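Local coordinates for beta-lactamase (Burkholderia cenocepacia, PDB 5E2G), which probably hydrolyses beta-lactams to substituted beta-amino acids, as expected of a class C beta-lactamase, at residues 70-75 with 158-163; 78-83 with 243-248. All coordinates share one frame; numbering follows the deposited sequence.

Contact 1: 70-75 with 158-163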
loop_
_atom_site.group_PDB
_atom_site.type_symbol
_atom_site.label_atom_id
_atom_site.label_comp_id
_atom_site.label_asym_id
_atom_site.label_seq_id
_atom_site.Cartn_x
_atom_site.Cartn_y
_atom_site.Cartn_z
ATOM N N THR A 70 5.121 -5.493 -5.220
ATOM C CA THR A 70 5.575 -6.865 -5.042
ATOM C C THR A 70 5.527 -7.628 -6.356
ATOM O O THR A 70 6.444 -8.394 -6.674
ATOM C CB THR A 70 4.720 -7.559 -3.987
ATOM O OG1 THR A 70 4.803 -6.822 -2.765
ATOM C CG2 THR A 70 5.205 -8.982 -3.748
ATOM N N LEU A 71 4.461 -7.429 -7.132
ATOM C CA LEU A 71 4.351 -8.075 -8.435
ATOM C C LEU A 71 5.483 -7.647 -9.361
ATOM O O LEU A 71 6.092 -8.483 -10.042
ATOM C CB LEU A 71 2.995 -7.753 -9.058
ATOM C CG LEU A 71 2.715 -8.487 -10.362
ATOM C CD1 LEU A 71 2.380 -9.942 -10.089
ATOM C CD2 LEU A 71 1.609 -7.786 -11.128
ATOM N N ALA A 72 5.776 -6.340 -9.398
ATOM C CA ALA A 72 6.855 -5.832 -10.238
ATOM C C ALA A 72 8.194 -6.373 -9.779
ATOM O O ALA A 72 9.058 -6.699 -10.599
ATOM C CB ALA A 72 6.862 -4.305 -10.224
ATOM N N SER A 73 8.376 -6.476 -8.464
ATOM C CA SER A 73 9.582 -7.065 -7.901
ATOM C C SER A 73 9.703 -8.530 -8.299
ATOM O O SER A 73 10.803 -9.018 -8.589
ATOM C CB SER A 73 9.552 -6.898 -6.381
ATOM O OG SER A 73 10.766 -7.283 -5.783
ATOM N N ASP A 74 8.580 -9.242 -8.355
ATOM C CA ASP A 74 8.635 -10.636 -8.776
ATOM C C ASP A 74 9.018 -10.765 -10.247
ATOM O O ASP A 74 9.861 -11.595 -10.602
ATOM C CB ASP A 74 7.306 -11.323 -8.515
ATOM C CG ASP A 74 7.390 -12.792 -8.779
ATOM O OD1 ASP A 74 7.920 -13.512 -7.901
ATOM O OD2 ASP A 74 6.922 -13.231 -9.855
ATOM N N ALA A 75 8.388 -9.974 -11.120
ATOM C CA ALA A 75 8.805 -9.932 -12.518
ATOM C C ALA A 75 10.300 -9.664 -12.641
ATOM O O ALA A 75 10.997 -10.326 -13.416
ATOM C CB ALA A 75 8.007 -8.867 -13.269
ATOM N N TRP A 158 0.658 -1.301 -14.751
ATOM C CA TRP A 158 0.389 -1.484 -16.172
ATOM C C TRP A 158 1.593 -2.082 -16.877
ATOM O O TRP A 158 1.478 -3.082 -17.594
ATOM C CB TRP A 158 0.020 -0.144 -16.812
ATOM C CG TRP A 158 -1.222 -0.192 -17.645
ATOM C CD1 TRP A 158 -2.479 -0.495 -17.214
ATOM C CD2 TRP A 158 -1.337 0.088 -19.048
ATOM N NE1 TRP A 158 -3.370 -0.430 -18.259
ATOM C CE2 TRP A 158 -2.695 -0.073 -19.395
ATOM C CE3 TRP A 158 -0.426 0.454 -20.043
ATOM C CZ2 TRP A 158 -3.164 0.117 -20.691
ATOM C CZ3 TRP A 158 -0.896 0.649 -21.332
ATOM C CH2 TRP A 158 -2.253 0.480 -21.643
ATOM N N LEU A 159 2.767 -1.487 -16.661
ATOM C CA LEU A 159 3.964 -1.886 -17.388
ATOM C C LEU A 159 4.469 -3.247 -16.943
ATOM O O LEU A 159 4.997 -4.003 -17.765
ATOM C CB LEU A 159 5.048 -0.827 -17.213
ATOM C CG LEU A 159 4.678 0.538 -17.797
ATOM C CD1 LEU A 159 5.600 1.637 -17.264
ATOM C CD2 LEU A 159 4.687 0.508 -19.323
ATOM N N THR A 160 4.311 -3.577 -15.659
ATOM C CA THR A 160 4.649 -4.916 -15.177
ATOM C C THR A 160 3.787 -5.983 -15.848
ATOM O O THR A 160 4.283 -7.053 -16.220
ATOM C CB THR A 160 4.483 -4.974 -13.662
ATOM O OG1 THR A 160 5.357 -4.018 -13.053
ATOM C CG2 THR A 160 4.790 -6.371 -13.138
ATOM N N ALA A 161 2.493 -5.706 -16.018
ATOM C CA ALA A 161 1.623 -6.649 -16.705
ATOM C C ALA A 161 2.028 -6.815 -18.165
ATOM O O ALA A 161 1.992 -7.929 -18.697
ATOM C CB ALA A 161 0.174 -6.199 -16.589
ATOM N N LYS A 162 2.405 -5.720 -18.834
ATOM C CA LYS A 162 2.960 -5.827 -20.182
ATOM C C LYS A 162 4.151 -6.776 -20.207
ATOM O O LYS A 162 4.218 -7.693 -21.032
ATOM C CB LYS A 162 3.387 -4.451 -20.695
ATOM C CG LYS A 162 2.286 -3.635 -21.306
ATOM C CD LYS A 162 1.919 -4.139 -22.685
ATOM C CE LYS A 162 0.825 -3.293 -23.278
ATOM N NZ LYS A 162 0.429 -3.784 -24.609
ATOM N N ALA A 163 5.101 -6.565 -19.294
ATOM C CA ALA A 163 6.299 -7.392 -19.245
ATOM C C ALA A 163 5.976 -8.842 -18.908
ATOM O O ALA A 163 6.646 -9.754 -19.405
ATOM C CB ALA A 163 7.284 -6.813 -18.227
#
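Thr160 packs against Leu71, Ala72 and Ala75 where two helices of the helical region of the serine beta-lactamase fold run side by side. Helix 64-77, whose N-terminal end probably carries the lysine of the family's SxxK motif, and helix 150-164 point roughly the same way: their short segments cross at 33° with axes 9.5 Å apart. The two backbones come nearest at the small residues Ala72 and Thr160, whose CA atoms are 5.5 Å apart, with Ala75 one turn further on.

The tight part is centred on the two branches of Thr160. Its methyl, anti to the backbone N (chi1 -60° for the hydroxyl), is put on the side facing helix 64-77. CG2 rests on the backbone of Ala72, 3.6 Å from its CA, between two flanking side chains: the methyl CB of Ala75, at 4.1 Å, and the branched end of Leu71, whose CD2 is 4.0 Å from it. The same rotamer lays the hydroxyl back along its own helix, where it bonds to the carbonyl O of Leu156. This buried polar atom is therefore satisfied locally, and the interface contains no hydrogen bond across it; the contact is van der Waals throughout.

Within the two segments, packing slackens away from Thr160. Ala163 also directs its methyl at helix 64-77, but its CB stays 5.4 Å from CB of Ala75; just beyond, Met164 packs on Leu71, Asp74 and Ala75. On the outer side of helix 150-164, Lys162 reaches into solvent. Leu71 and Ala161 both meet Leu171 of helix 168-180, which closes another flank. The shortest approach of all is polar to apolar: OG1 of Thr160 sits 3.2 Å from the CB of Ala72.

Contact 2: 78-83 with 243-248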
loop_
_atom_site.group_PDB
_atom_site.type_symbol
_atom_site.label_atom_id
_atom_site.label_comp_id
_atom_site.label_asym_id
_atom_site.label_seq_id
_atom_site.Cartn_x
_atom_site.Cartn_y
_atom_site.Cartn_z
ATOM N N GLY A 78 12.273 -12.730 -11.894
ATOM C CA GLY A 78 12.255 -13.715 -12.952
ATOM C C GLY A 78 12.849 -13.254 -14.261
ATOM O O GLY A 78 12.711 -13.946 -15.274
ATOM N N GLY A 79 13.504 -12.102 -14.274
ATOM C CA GLY A 79 14.109 -11.594 -15.487
ATOM C C GLY A 79 13.138 -11.057 -16.507
ATOM O O GLY A 79 13.546 -10.780 -17.638
ATOM N N GLU A 80 11.862 -10.902 -16.155
ATOM C CA GLU A 80 10.897 -10.431 -17.134
ATOM C C GLU A 80 10.943 -8.926 -17.296
ATOM O O GLU A 80 10.469 -8.411 -18.313
ATOM C CB GLU A 80 9.505 -10.898 -16.739
ATOM C CG GLU A 80 9.519 -12.360 -16.338
ATOM C CD GLU A 80 8.143 -12.925 -16.138
ATOM O OE1 GLU A 80 7.343 -12.884 -17.097
ATOM O OE2 GLU A 80 7.858 -13.406 -15.017
ATOM N N LEU A 81 11.516 -8.219 -16.325
ATOM C CA LEU A 81 11.747 -6.790 -16.449
ATOM C C LEU A 81 12.948 -6.401 -15.602
ATOM O O LEU A 81 13.418 -7.162 -14.755
ATOM C CB LEU A 81 10.515 -5.968 -16.044
ATOM C CG LEU A 81 9.958 -6.047 -14.621
ATOM C CD1 LEU A 81 10.739 -5.201 -13.613
ATOM C CD2 LEU A 81 8.504 -5.632 -14.644
ATOM N N SER A 82 13.428 -5.188 -15.845
ATOM C CA SER A 82 14.343 -4.497 -14.953
ATOM C C SER A 82 13.655 -3.238 -14.448
ATOM O O SER A 82 12.951 -2.567 -15.204
ATOM C CB SER A 82 15.652 -4.141 -15.667
ATOM O OG SER A 82 16.361 -3.139 -14.963
ATOM N N LEU A 83 13.830 -2.933 -13.162
ATOM C CA LEU A 83 13.306 -1.672 -12.652
ATOM C C LEU A 83 13.934 -0.475 -13.350
ATOM O O LEU A 83 13.333 0.605 -13.373
ATOM C CB LEU A 83 13.520 -1.577 -11.148
ATOM C CG LEU A 83 12.706 -2.560 -10.317
ATOM C CD1 LEU A 83 12.971 -2.292 -8.849
ATOM C CD2 LEU A 83 11.221 -2.447 -10.641
ATOM N N ALA A 243 7.127 -19.218 -1.496
ATOM C CA ALA A 243 8.089 -19.804 -2.412
ATOM C C ALA A 243 9.305 -18.888 -2.559
ATOM O O ALA A 243 9.206 -17.677 -2.353
ATOM C CB ALA A 243 7.434 -20.055 -3.766
ATOM N N PRO A 244 10.469 -19.447 -2.906
ATOM C CA PRO A 244 11.706 -18.646 -2.841
ATOM C C PRO A 244 11.720 -17.420 -3.737
ATOM O O PRO A 244 12.218 -16.372 -3.302
ATOM C CB PRO A 244 12.795 -19.651 -3.245
ATOM C CG PRO A 244 12.073 -20.774 -3.908
ATOM C CD PRO A 244 10.751 -20.855 -3.224
ATOM N N ARG A 245 11.208 -17.509 -4.974
ATOM C CA ARG A 245 11.231 -16.344 -5.862
ATOM C C ARG A 245 10.370 -15.213 -5.312
ATOM O O ARG A 245 10.795 -14.051 -5.283
ATOM C CB ARG A 245 10.772 -16.720 -7.273
ATOM C CG ARG A 245 10.629 -15.519 -8.221
ATOM C CD ARG A 245 10.206 -15.940 -9.633
ATOM N NE ARG A 245 9.716 -14.818 -10.441
ATOM C CZ ARG A 245 9.156 -14.940 -11.647
ATOM N NH1 ARG A 245 8.993 -16.143 -12.192
ATOM N NH2 ARG A 245 8.751 -13.863 -12.305
ATOM N N LEU A 246 9.154 -15.527 -4.868
ATOM C CA LEU A 246 8.321 -14.484 -4.286
ATOM C C LEU A 246 8.917 -13.958 -2.989
ATOM O O LEU A 246 8.846 -12.755 -2.723
ATOM C CB LEU A 246 6.900 -14.987 -4.057
ATOM C CG LEU A 246 5.986 -13.934 -3.429
ATOM C CD1 LEU A 246 5.963 -12.644 -4.229
ATOM C CD2 LEU A 246 4.582 -14.443 -3.221
ATOM N N GLN A 247 9.518 -14.829 -2.175
ATOM C CA GLN A 247 10.084 -14.361 -0.914
ATOM C C GLN A 247 11.192 -13.349 -1.155
ATOM O O GLN A 247 11.218 -12.287 -0.522
ATOM C CB GLN A 247 10.617 -15.524 -0.090
ATOM C CG GLN A 247 11.075 -15.083 1.290
ATOM C CD GLN A 247 9.918 -14.662 2.183
ATOM O OE1 GLN A 247 9.299 -15.498 2.846
ATOM N NE2 GLN A 247 9.614 -13.368 2.201
ATOM N N ARG A 248 12.128 -13.670 -2.059
ATOM C CA ARG A 248 13.137 -12.693 -2.464
ATOM C C ARG A 248 12.487 -11.434 -3.022
ATOM O O ARG A 248 12.879 -10.314 -2.667
ATOM C CB ARG A 248 14.080 -13.298 -3.501
ATOM C CG ARG A 248 14.845 -14.513 -3.004
ATOM C CD ARG A 248 15.972 -14.921 -3.953
ATOM N NE ARG A 248 15.488 -15.380 -5.258
ATOM C CZ ARG A 248 15.276 -16.656 -5.578
ATOM N NH1 ARG A 248 15.506 -17.611 -4.687
ATOM N NH2 ARG A 248 14.834 -16.975 -6.792
HETATM O O HOH W 1 8.507 -16.481 -14.720
#
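Arg245 and Glu80 form the one direct charged link between the start of helix 244-252 and the turn that leaves helix 64-77. NH2 of Arg245 gives a hydrogen bond of 2.9 Å to OE2 of Glu80, with an N-H...O angle of 156°. The oxygen lies near the guanidinium plane and accepts through its anti lone pair, on the side away from OE1. The planes of the two flat groups are 69° apart, and a single N-H...O bond forms.

Water adds a second connection. One molecule accepts from NH1 of Arg245 at 2.6 Å and donates to OE2 of Glu80 at 3.2 Å, so that this carboxylate oxygen is linked to the guanidinium directly from NH2 and through water from NH1.

Van der Waals contact is supplied by Gly78, whose CA lies over one guanidinium face, 3.6 Å from the CZ of Arg245. An extended arginine chain, with CG anti to the backbone N (chi1 174°), carries the group out to this glycine.

Backbone bonds fix the turn itself. Gly79, with positive phi, is the C' residue of a Schellman motif: Glu80 N bonds to Ala75 O and Gly79 N to Gln76 O, which brings Glu80 round toward the arginine.

Asp74 of helix 64-77 is a second salt-bridge partner of Arg245 NH2 and also binds Arg175 of helix 168-180. Beside this cluster, which runs from the surface to buried Asp74, Leu246 packs on Thr70 and helix 168-180, while Leu81 reaches helices 150-164 and 104-108.

Helix 64-77 and its exit turn tie the two contacts together, their centres about 9 Å apart. Contact 1 is buried and apolar, one helix laid on another through small side chains; contact 2 is a surface contact, charged and partly hydrated, in which a loop meets a helix. Their residues touch directly. CB of Ala75 packs 3.6 Å from CD2 of Leu81, CB of Ala163 lies 3.6 Å from O of Glu80, and Asp74 is shared, standing on the helix of contact 1 and serving the arginine of contact 2. Helix 64-77 thus has helix 150-164 along one flank, while ionic bonds join packing in holding helix 244-252 to it and to its exit turn.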